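Local atomic coordinates of leucine-rich repeat protein (PDB entry 4ECN), a protein that is of unknown function but, as an extracellular leucine-rich repeat protein with two DUF4458 domains, probably binds other proteins. Residues L60-N65 against R74-Q79; N583-L588 against N605-I610. All blocks are in the same frame, centred on the assembly; numbering follows the deposited sequence.

The two contacts lie far apart in one elongated chain, with centres about 84 Å apart and nearest atoms about 67 Å apart. They sit on opposite sides of the chain's centre and share no strand or sheet. Contact 1 comes first along the chain. It pairs strand 54-63 with strand 73-81 in the mixed sheet of the first DUF4458 region. Contact 2 comes later, in the leucine-rich repeats. Its segments are the loops that follow strands 577-579 and 596-601, which are neighbours in a parallel run of strands. Contact 1 joins two strands within a beta domain; contact 2 joins two successive turns of the solenoid.

Contact 1 of 2, residues L60-N65 against R74-Q79; sequences LLNAYN and RSDKLQ
R74 meets N62 and Y64. R74 and N62 form an antiparallel hydrogen-bonded pair, with R74 N to N62 O at 2.8 Å and N62 N to R74 O at 2.6 Å. N62 CG is anti to its carbonyl carbon (chi1 -57°), on the side of R74 O. This oxygen also accepts N62 ND2, at 3.2 Å and from above its carbonyl plane, so two donors grip it. The R74 and N62 side chains cross obliquely with guanidinium and amide planes 8° apart; R74 NH2 comes 3.5 Å from N62 CB. R74 CB and R74 N meet CE1 of Y64, with N at the ring edge. Beyond the ring, Y64 OH bonds E70. Next, L61 and S75 form a non-hydrogen-bonded pair, and S75 CA sends a CA-H...O contact to L60 O. The S75 backbone also hydrogen-bonds that of F15 on strand 10-18. D76 N then bonds L60 O at 3.2 Å. D76 OD1 takes the second ND2 bond of N62, a straight one (171°) from above the carboxylate plane. An alanine at N62 would probably leave D76 OD1 without this amide donor and R74 O with one donor fewer. This is an antiparallel strand pair within the mixed beta sheet of a DUF4458 domain, a family of the transthyretin clan.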
ATOM      1  N   LEU A  60     -12.421  14.341  58.991  1.00 88.97           N
ATOM      2  CA  LEU A  60     -11.256  14.201  59.865  1.00 89.39           C
ATOM      3  C   LEU A  60     -10.445  12.949  59.500  1.00 93.40           C
ATOM      4  O   LEU A  60     -10.991  11.970  58.980  1.00 92.63           O
ATOM      5  CB  LEU A  60     -11.679  14.139  61.355  1.00 90.61           C
ATOM      6  CG  LEU A  60     -12.374  15.360  61.970  1.00 95.37           C
ATOM      7  CD1 LEU A  60     -13.314  14.946  63.086  1.00 96.49           C
ATOM      8  CD2 LEU A  60     -11.372  16.390  62.459  1.00 97.43           C
ATOM      9  N   LEU A  61      -9.141  12.997  59.790  1.00 90.45           N
ATOM     10  CA  LEU A  61      -8.191  11.909  59.595  1.00 90.40           C
ATOM     11  C   LEU A  61      -7.980  11.138  60.896  1.00 96.28           C
ATOM     12  O   LEU A  61      -7.733  11.738  61.948  1.00 96.30           O
ATOM     13  CB  LEU A  61      -6.842  12.463  59.087  1.00 89.81           C
ATOM     14  CG  LEU A  61      -6.527  12.426  57.588  1.00 93.55           C
ATOM     15  CD1 LEU A  61      -7.600  13.077  56.772  1.00 93.07           C
ATOM     16  CD2 LEU A  61      -5.200  13.108  57.295  1.00 95.67           C
ATOM     17  N   ASN A  62      -8.084   9.813  60.822  1.00 94.32           N
ATOM     18  CA  ASN A  62      -7.836   8.902  61.939  1.00 96.24           C
ATOM     19  C   ASN A  62      -6.494   8.221  61.676  1.00102.95           C
ATOM     20  O   ASN A  62      -6.291   7.693  60.574  1.00101.68           O
ATOM     21  CB  ASN A  62      -8.988   7.888  62.111  1.00 96.40           C
ATOM     22  CG  ASN A  62     -10.358   8.500  62.312  1.00112.60           C
ATOM     23  OD1 ASN A  62     -10.744   8.891  63.422  1.00100.72           O
ATOM     24  ND2 ASN A  62     -11.146   8.545  61.243  1.00104.83           N
ATOM     25  N   ALA A  63      -5.557   8.268  62.640  1.00102.24           N
ATOM     26  CA  ALA A  63      -4.239   7.673  62.417  1.00102.71           C
ATOM     27  C   ALA A  63      -4.157   6.228  62.945  1.00108.64           C
ATOM     28  O   ALA A  63      -4.621   5.927  64.049  1.00108.87           O
ATOM     29  CB  ALA A  63      -3.157   8.525  63.059  1.00103.72           C
ATOM     30  N   TYR A  64      -3.568   5.348  62.119  1.00106.34           N
ATOM     31  CA  TYR A  64      -3.303   3.932  62.386  1.00107.94           C
ATOM     32  C   TYR A  64      -1.807   3.640  62.071  1.00113.81           C
ATOM     33  O   TYR A  64      -1.048   4.582  61.807  1.00112.34           O
ATOM     34  CB  TYR A  64      -4.268   3.008  61.594  1.00108.94           C
ATOM     35  CG  TYR A  64      -4.225   3.156  60.085  1.00109.31           C
ATOM     36  CD1 TYR A  64      -5.028   4.086  59.432  1.00110.48           C
ATOM     37  CD2 TYR A  64      -3.439   2.314  59.306  1.00109.74           C
ATOM     38  CE1 TYR A  64      -5.004   4.216  58.043  1.00110.21           C
ATOM     39  CE2 TYR A  64      -3.403   2.437  57.916  1.00109.53           C
ATOM     40  CZ  TYR A  64      -4.189   3.391  57.288  1.00116.28           C
ATOM     41  OH  TYR A  64      -4.156   3.536  55.922  1.00115.83           O
ATOM     42  N   ASN A  65      -1.385   2.354  62.121  1.00113.20           N
ATOM     43  CA  ASN A  65       0.005   1.940  61.880  1.00113.98           C
ATOM     44  C   ASN A  65       0.437   2.213  60.412  1.00117.44           C
ATOM     45  O   ASN A  65      -0.192   1.717  59.470  1.00116.46           O
ATOM     46  CB  ASN A  65       0.226   0.444  62.247  1.00117.74           C
ATOM     47  CG  ASN A  65      -0.701  -0.628  61.664  1.00141.42           C
ATOM     48  OD1 ASN A  65      -0.880  -1.695  62.268  1.00135.05           O
ATOM     49  ND2 ASN A  65      -1.271  -0.429  60.475  1.00131.22           N
ATOM     50  N   ARG A  74      -6.664   7.438  57.841  1.00 88.91           N
ATOM     51  CA  ARG A  74      -7.973   7.014  57.331  1.00 86.94           C
ATOM     52  C   ARG A  74      -9.050   8.047  57.676  1.00 88.92           C
ATOM     53  O   ARG A  74      -9.098   8.554  58.789  1.00 88.74           O
ATOM     54  CB  ARG A  74      -8.353   5.632  57.892  1.00 85.97           C
ATOM     55  CG  ARG A  74      -9.673   5.057  57.357  1.00 89.51           C
ATOM     56  CD  ARG A  74     -10.197   3.893  58.187  1.00 93.99           C
ATOM     57  NE  ARG A  74     -10.150   4.162  59.632  1.00100.44           N
ATOM     58  CZ  ARG A  74     -11.073   4.835  60.318  1.00112.71           C
ATOM     59  NH1 ARG A  74     -12.148   5.321  59.702  1.00 98.75           N
ATOM     60  NH2 ARG A  74     -10.925   5.036  61.621  1.00 97.56           N
ATOM     61  N   SER A  75      -9.928   8.327  56.712  1.00 84.72           N
ATOM     62  CA  SER A  75     -11.007   9.305  56.812  1.00 84.60           C
ATOM     63  C   SER A  75     -12.267   8.751  57.492  1.00 90.13           C
ATOM     64  O   SER A  75     -12.585   7.563  57.352  1.00 90.37           O
ATOM     65  CB  SER A  75     -11.377   9.782  55.410  1.00 86.06           C
ATOM     66  OG  SER A  75     -12.558  10.564  55.373  1.00 92.88           O
ATOM     67  N   ASP A  76     -13.013   9.655  58.176  1.00 86.68           N
ATOM     68  CA  ASP A  76     -14.322   9.387  58.779  1.00 87.38           C
ATOM     69  C   ASP A  76     -15.342   9.021  57.684  1.00 90.85           C
ATOM     70  O   ASP A  76     -15.143   9.397  56.522  1.00 89.47           O
ATOM     71  CB  ASP A  76     -14.827  10.625  59.569  1.00 89.91           C
ATOM     72  CG  ASP A  76     -14.263  10.911  60.962  1.00 99.09           C
ATOM     73  OD1 ASP A  76     -13.997   9.943  61.708  1.00101.54           O
ATOM     74  OD2 ASP A  76     -14.254  12.100  61.363  1.00 98.83           O
ATOM     75  N   LYS A  77     -16.429   8.306  58.038  1.00 87.92           N
ATOM     76  CA  LYS A  77     -17.483   7.957  57.071  1.00 87.01           C
ATOM     77  C   LYS A  77     -18.127   9.216  56.499  1.00 88.23           C
ATOM     78  O   LYS A  77     -18.390  10.165  57.241  1.00 88.43           O
ATOM     79  CB  LYS A  77     -18.580   7.076  57.711  1.00 91.09           C
ATOM     80  CG  LYS A  77     -18.427   5.562  57.602  1.00100.92           C
ATOM     81  CD  LYS A  77     -19.683   4.890  58.218  1.00109.54           C
ATOM     82  CE  LYS A  77     -19.739   3.383  58.049  1.00113.73           C
ATOM     83  NZ  LYS A  77     -21.064   2.818  58.435  1.00109.85           N
ATOM     84  N   LEU A  78     -18.384   9.224  55.193  1.00 82.04           N
ATOM     85  CA  LEU A  78     -19.044  10.342  54.536  1.00 80.36           C
ATOM     86  C   LEU A  78     -20.350   9.867  53.897  1.00 80.20           C
ATOM     87  O   LEU A  78     -20.314   9.085  52.942  1.00 78.50           O
ATOM     88  CB  LEU A  78     -18.110  10.985  53.490  1.00 79.47           C
ATOM     89  CG  LEU A  78     -18.716  12.032  52.534  1.00 83.50           C
ATOM     90  CD1 LEU A  78     -19.273  13.230  53.289  1.00 83.95           C
ATOM     91  CD2 LEU A  78     -17.710  12.452  51.484  1.00 84.25           C
ATOM     92  N   GLN A  79     -21.494  10.348  54.411  1.00 74.90           N
ATOM     93  CA  GLN A  79     -22.774   9.957  53.837  1.00 74.52           C
ATOM     94  C   GLN A  79     -23.035  10.758  52.575  1.00 78.11           C
ATOM     95  O   GLN A  79     -23.026  11.988  52.608  1.00 78.28           O
ATOM     96  CB  GLN A  79     -23.921  10.122  54.833  1.00 76.71           C
ATOM     97  CG  GLN A  79     -25.219   9.459  54.369  1.00 83.32           C
ATOM     98  CD  GLN A  79     -26.308   9.531  55.410  1.00104.15           C
ATOM     99  OE1 GLN A  79     -26.070   9.768  56.608  1.00 99.50           O
ATOM    100  NE2 GLN A  79     -27.530   9.274  54.979  1.00 97.66           N
TER

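Contact 2 of 2, residues N583-L588 against N605-I610; sequences NKVRHL and NQIEEI
N605 has CG anti to its carbonyl carbon (chi1 -75°), and its carboxamide reaches the backbone of N583-V585. The same first torsion in I607 (-61°) sets CG1 beside V585. N605 OD1 accepts V585 N at 3.1 Å and a weak bond from N583 N at 3.2 Å. The V585 donor is tilted 26° from the carbonyl plane. N605 ND2 bonds L602 O and C580 O, so both ends of the amide are engaged and its rotation is fixed. This is the asparagine ladder of leucine-rich repeats: N583 and N605 hold equivalent places in successive turns, and N583 in turn bonds V581, M555 and L560. Q606 N adds a 2.8 Å bond to V585 O. Deeper in, V585 and I607 lie side by side, CG1 to CG1 at 3.8 Å. L588 crosses I607 at about a right angle, its CD1 3.7 Å from I607 CG2. The same CD1 touches CG1 of I610, which runs alongside L588. V585, L588 and I607 are buried in the solenoid core, with I610 at its margin; F563 touches L588 and F626 touches I610. R586 CA makes a CA-H...O contact with Q606 O; the rest of its side chain leads away, to salt bridges with E561 and E562. One water bridges L588 N and E609 O.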
ATOM      1  N   ASN A 583      -9.301 -13.529 -13.348  1.00 45.05           N
ATOM      2  CA  ASN A 583     -10.744 -13.517 -13.404  1.00 44.60           C
ATOM      3  C   ASN A 583     -11.094 -14.913 -13.832  1.00 50.82           C
ATOM      4  O   ASN A 583     -10.303 -15.830 -13.569  1.00 51.99           O
ATOM      5  CB  ASN A 583     -11.286 -12.405 -14.293  1.00 40.70           C
ATOM      6  CG  ASN A 583     -11.321 -11.043 -13.625  1.00 56.58           C
ATOM      7  OD1 ASN A 583     -12.383 -10.527 -13.296  1.00 48.97           O
ATOM      8  ND2 ASN A 583     -10.170 -10.423 -13.405  1.00 48.50           N
ATOM      9  N   LYS A 584     -12.233 -15.110 -14.486  1.00 47.74           N
ATOM     10  CA  LYS A 584     -12.641 -16.426 -14.994  1.00 47.52           C
ATOM     11  C   LYS A 584     -13.145 -16.213 -16.431  1.00 51.16           C
ATOM     12  O   LYS A 584     -14.060 -16.912 -16.896  1.00 51.19           O
ATOM     13  CB  LYS A 584     -13.704 -17.092 -14.060  1.00 50.22           C
ATOM     14  CG  LYS A 584     -13.180 -17.651 -12.709  1.00 59.19           C
ATOM     15  CD  LYS A 584     -13.093 -16.617 -11.577  1.00 78.83           C
ATOM     16  CE  LYS A 584     -12.481 -17.144 -10.292  1.00 93.50           C
ATOM     17  NZ  LYS A 584     -12.285 -16.062  -9.278  1.00 99.34           N
ATOM     18  N   VAL A 585     -12.511 -15.224 -17.131  1.00 47.16           N
ATOM     19  CA  VAL A 585     -12.922 -14.748 -18.451  1.00 47.79           C
ATOM     20  C   VAL A 585     -12.839 -15.891 -19.469  1.00 57.68           C
ATOM     21  O   VAL A 585     -11.758 -16.414 -19.737  1.00 58.30           O
ATOM     22  CB  VAL A 585     -12.142 -13.497 -18.934  1.00 48.56           C
ATOM     23  CG1 VAL A 585     -12.585 -13.074 -20.329  1.00 48.26           C
ATOM     24  CG2 VAL A 585     -12.333 -12.336 -17.968  1.00 47.87           C
ATOM     25  N   ARG A 586     -14.011 -16.264 -20.022  1.00 56.28           N
ATOM     26  CA  ARG A 586     -14.141 -17.304 -21.049  1.00 57.01           C
ATOM     27  C   ARG A 586     -14.555 -16.680 -22.397  1.00 63.18           C
ATOM     28  O   ARG A 586     -14.486 -17.367 -23.420  1.00 63.55           O
ATOM     29  CB  ARG A 586     -15.160 -18.407 -20.629  1.00 57.23           C
ATOM     30  CG  ARG A 586     -16.607 -17.932 -20.422  1.00 62.95           C
ATOM     31  CD  ARG A 586     -17.618 -19.052 -20.199  1.00 66.22           C
ATOM     32  NE  ARG A 586     -18.514 -18.741 -19.078  1.00 69.06           N
ATOM     33  CZ  ARG A 586     -19.641 -18.047 -19.184  1.00 83.55           C
ATOM     34  NH1 ARG A 586     -20.061 -17.625 -20.369  1.00 72.07           N
ATOM     35  NH2 ARG A 586     -20.364 -17.782 -18.105  1.00 75.93           N
ATOM     36  N   HIS A 587     -15.009 -15.395 -22.394  1.00 60.10           N
ATOM     37  CA  HIS A 587     -15.477 -14.720 -23.604  1.00 60.18           C
ATOM     38  C   HIS A 587     -15.087 -13.219 -23.661  1.00 60.35           C
ATOM     39  O   HIS A 587     -15.554 -12.421 -22.842  1.00 59.50           O
ATOM     40  CB  HIS A 587     -17.009 -14.851 -23.710  1.00 62.84           C
ATOM     41  CG  HIS A 587     -17.587 -14.156 -24.906  1.00 67.94           C
ATOM     42  ND1 HIS A 587     -17.466 -14.691 -26.187  1.00 70.42           N
ATOM     43  CD2 HIS A 587     -18.240 -12.971 -24.987  1.00 70.57           C
ATOM     44  CE1 HIS A 587     -18.048 -13.818 -26.994  1.00 70.58           C
ATOM     45  NE2 HIS A 587     -18.527 -12.768 -26.321  1.00 71.10           N
ATOM     46  N   LEU A 588     -14.313 -12.844 -24.702  1.00 54.29           N
ATOM     47  CA  LEU A 588     -13.899 -11.461 -24.979  1.00 52.86           C
ATOM     48  C   LEU A 588     -14.783 -10.768 -26.012  1.00 59.43           C
ATOM     49  O   LEU A 588     -15.291 -11.404 -26.942  1.00 61.69           O
ATOM     50  CB  LEU A 588     -12.452 -11.402 -25.506  1.00 51.17           C
ATOM     51  CG  LEU A 588     -11.312 -11.824 -24.599  1.00 53.22           C
ATOM     52  CD1 LEU A 588     -10.016 -11.744 -25.334  1.00 53.21           C
ATOM     53  CD2 LEU A 588     -11.229 -10.973 -23.380  1.00 51.70           C
ATOM     54  N   ASN A 605      -6.787 -16.540 -17.015  1.00 46.81           N
ATOM     55  CA  ASN A 605      -8.221 -16.594 -17.331  1.00 47.21           C
ATOM     56  C   ASN A 605      -8.497 -17.903 -18.112  1.00 52.91           C
ATOM     57  O   ASN A 605      -7.746 -18.869 -17.962  1.00 52.74           O
ATOM     58  CB  ASN A 605      -8.667 -15.347 -18.099  1.00 43.93           C
ATOM     59  CG  ASN A 605      -8.786 -14.100 -17.267  1.00 52.28           C
ATOM     60  OD1 ASN A 605      -9.719 -13.937 -16.487  1.00 46.78           O
ATOM     61  ND2 ASN A 605      -7.934 -13.130 -17.522  1.00 39.40           N
ATOM     62  N   GLN A 606      -9.538 -17.935 -18.949  1.00 50.86           N
ATOM     63  CA  GLN A 606      -9.892 -19.111 -19.745  1.00 51.77           C
ATOM     64  C   GLN A 606     -10.276 -18.674 -21.173  1.00 55.67           C
ATOM     65  O   GLN A 606     -11.272 -19.137 -21.732  1.00 57.87           O
ATOM     66  CB  GLN A 606     -11.031 -19.887 -19.055  1.00 54.15           C
ATOM     67  CG  GLN A 606     -10.543 -20.793 -17.926  1.00 67.76           C
ATOM     68  CD  GLN A 606     -11.405 -20.686 -16.702  1.00 85.46           C
ATOM     69  OE1 GLN A 606     -12.642 -20.878 -16.740  1.00 72.62           O
ATOM     70  NE2 GLN A 606     -10.749 -20.403 -15.576  1.00 82.18           N
ATOM     71  N   ILE A 607      -9.477 -17.778 -21.749  1.00 49.58           N
ATOM     72  CA  ILE A 607      -9.695 -17.227 -23.085  1.00 49.27           C
ATOM     73  C   ILE A 607      -9.127 -18.217 -24.099  1.00 55.16           C
ATOM     74  O   ILE A 607      -7.999 -18.676 -23.924  1.00 55.15           O
ATOM     75  CB  ILE A 607      -9.055 -15.808 -23.169  1.00 50.69           C
ATOM     76  CG1 ILE A 607      -9.720 -14.869 -22.123  1.00 51.00           C
ATOM     77  CG2 ILE A 607      -9.131 -15.230 -24.583  1.00 49.00           C
ATOM     78  CD1 ILE A 607      -8.838 -13.776 -21.521  1.00 58.69           C
ATOM     79  N   GLU A 608      -9.934 -18.579 -25.121  1.00 52.85           N
ATOM     80  CA  GLU A 608      -9.582 -19.540 -26.181  1.00 52.75           C
ATOM     81  C   GLU A 608      -9.121 -18.833 -27.443  1.00 56.76           C
ATOM     82  O   GLU A 608      -8.271 -19.364 -28.175  1.00 56.39           O
ATOM     83  CB  GLU A 608     -10.779 -20.449 -26.530  1.00 55.30           C
ATOM     84  CG  GLU A 608     -11.374 -21.252 -25.379  1.00 67.74           C
ATOM     85  CD  GLU A 608     -12.560 -22.119 -25.760  1.00 92.58           C
ATOM     86  OE1 GLU A 608     -12.406 -22.979 -26.660  1.00 86.67           O
ATOM     87  OE2 GLU A 608     -13.639 -21.950 -25.146  1.00 90.42           O
ATOM     88  N   GLU A 609      -9.738 -17.662 -27.730  1.00 53.75           N
ATOM     89  CA  GLU A 609      -9.438 -16.807 -28.884  1.00 54.03           C
ATOM     90  C   GLU A 609      -9.594 -15.334 -28.542  1.00 56.76           C
ATOM     91  O   GLU A 609     -10.515 -14.962 -27.804  1.00 57.81           O
ATOM     92  CB  GLU A 609     -10.328 -17.138 -30.104  1.00 56.75           C
ATOM     93  CG  GLU A 609      -9.893 -18.390 -30.856  1.00 72.02           C
ATOM     94  CD  GLU A 609     -10.283 -18.444 -32.318  1.00 96.59           C
ATOM     95  OE1 GLU A 609      -9.654 -17.722 -33.128  1.00 90.76           O
ATOM     96  OE2 GLU A 609     -11.161 -19.268 -32.668  1.00 89.58           O
ATOM     97  N   ILE A 610      -8.710 -14.492 -29.112  1.00 50.58           N
ATOM     98  CA  ILE A 610      -8.743 -13.026 -28.956  1.00 49.05           C
ATOM     99  C   ILE A 610      -9.284 -12.434 -30.282  1.00 54.51           C
ATOM    100  O   ILE A 610      -8.756 -12.796 -31.337  1.00 55.27           O
ATOM    101  CB  ILE A 610      -7.338 -12.485 -28.562  1.00 49.73           C
ATOM    102  CG1 ILE A 610      -6.904 -13.060 -27.211  1.00 48.77           C
ATOM    103  CG2 ILE A 610      -7.311 -10.975 -28.526  1.00 49.50           C
ATOM    104  CD1 ILE A 610      -5.474 -12.980 -26.929  1.00 53.69           C
TER
HETATM  105  O   HOH W   1      -8.828 -18.700 -14.351  1.00 49.59           O
HETATM  106  O   HOH W   2     -13.639 -14.572 -27.327  1.00 37.71           O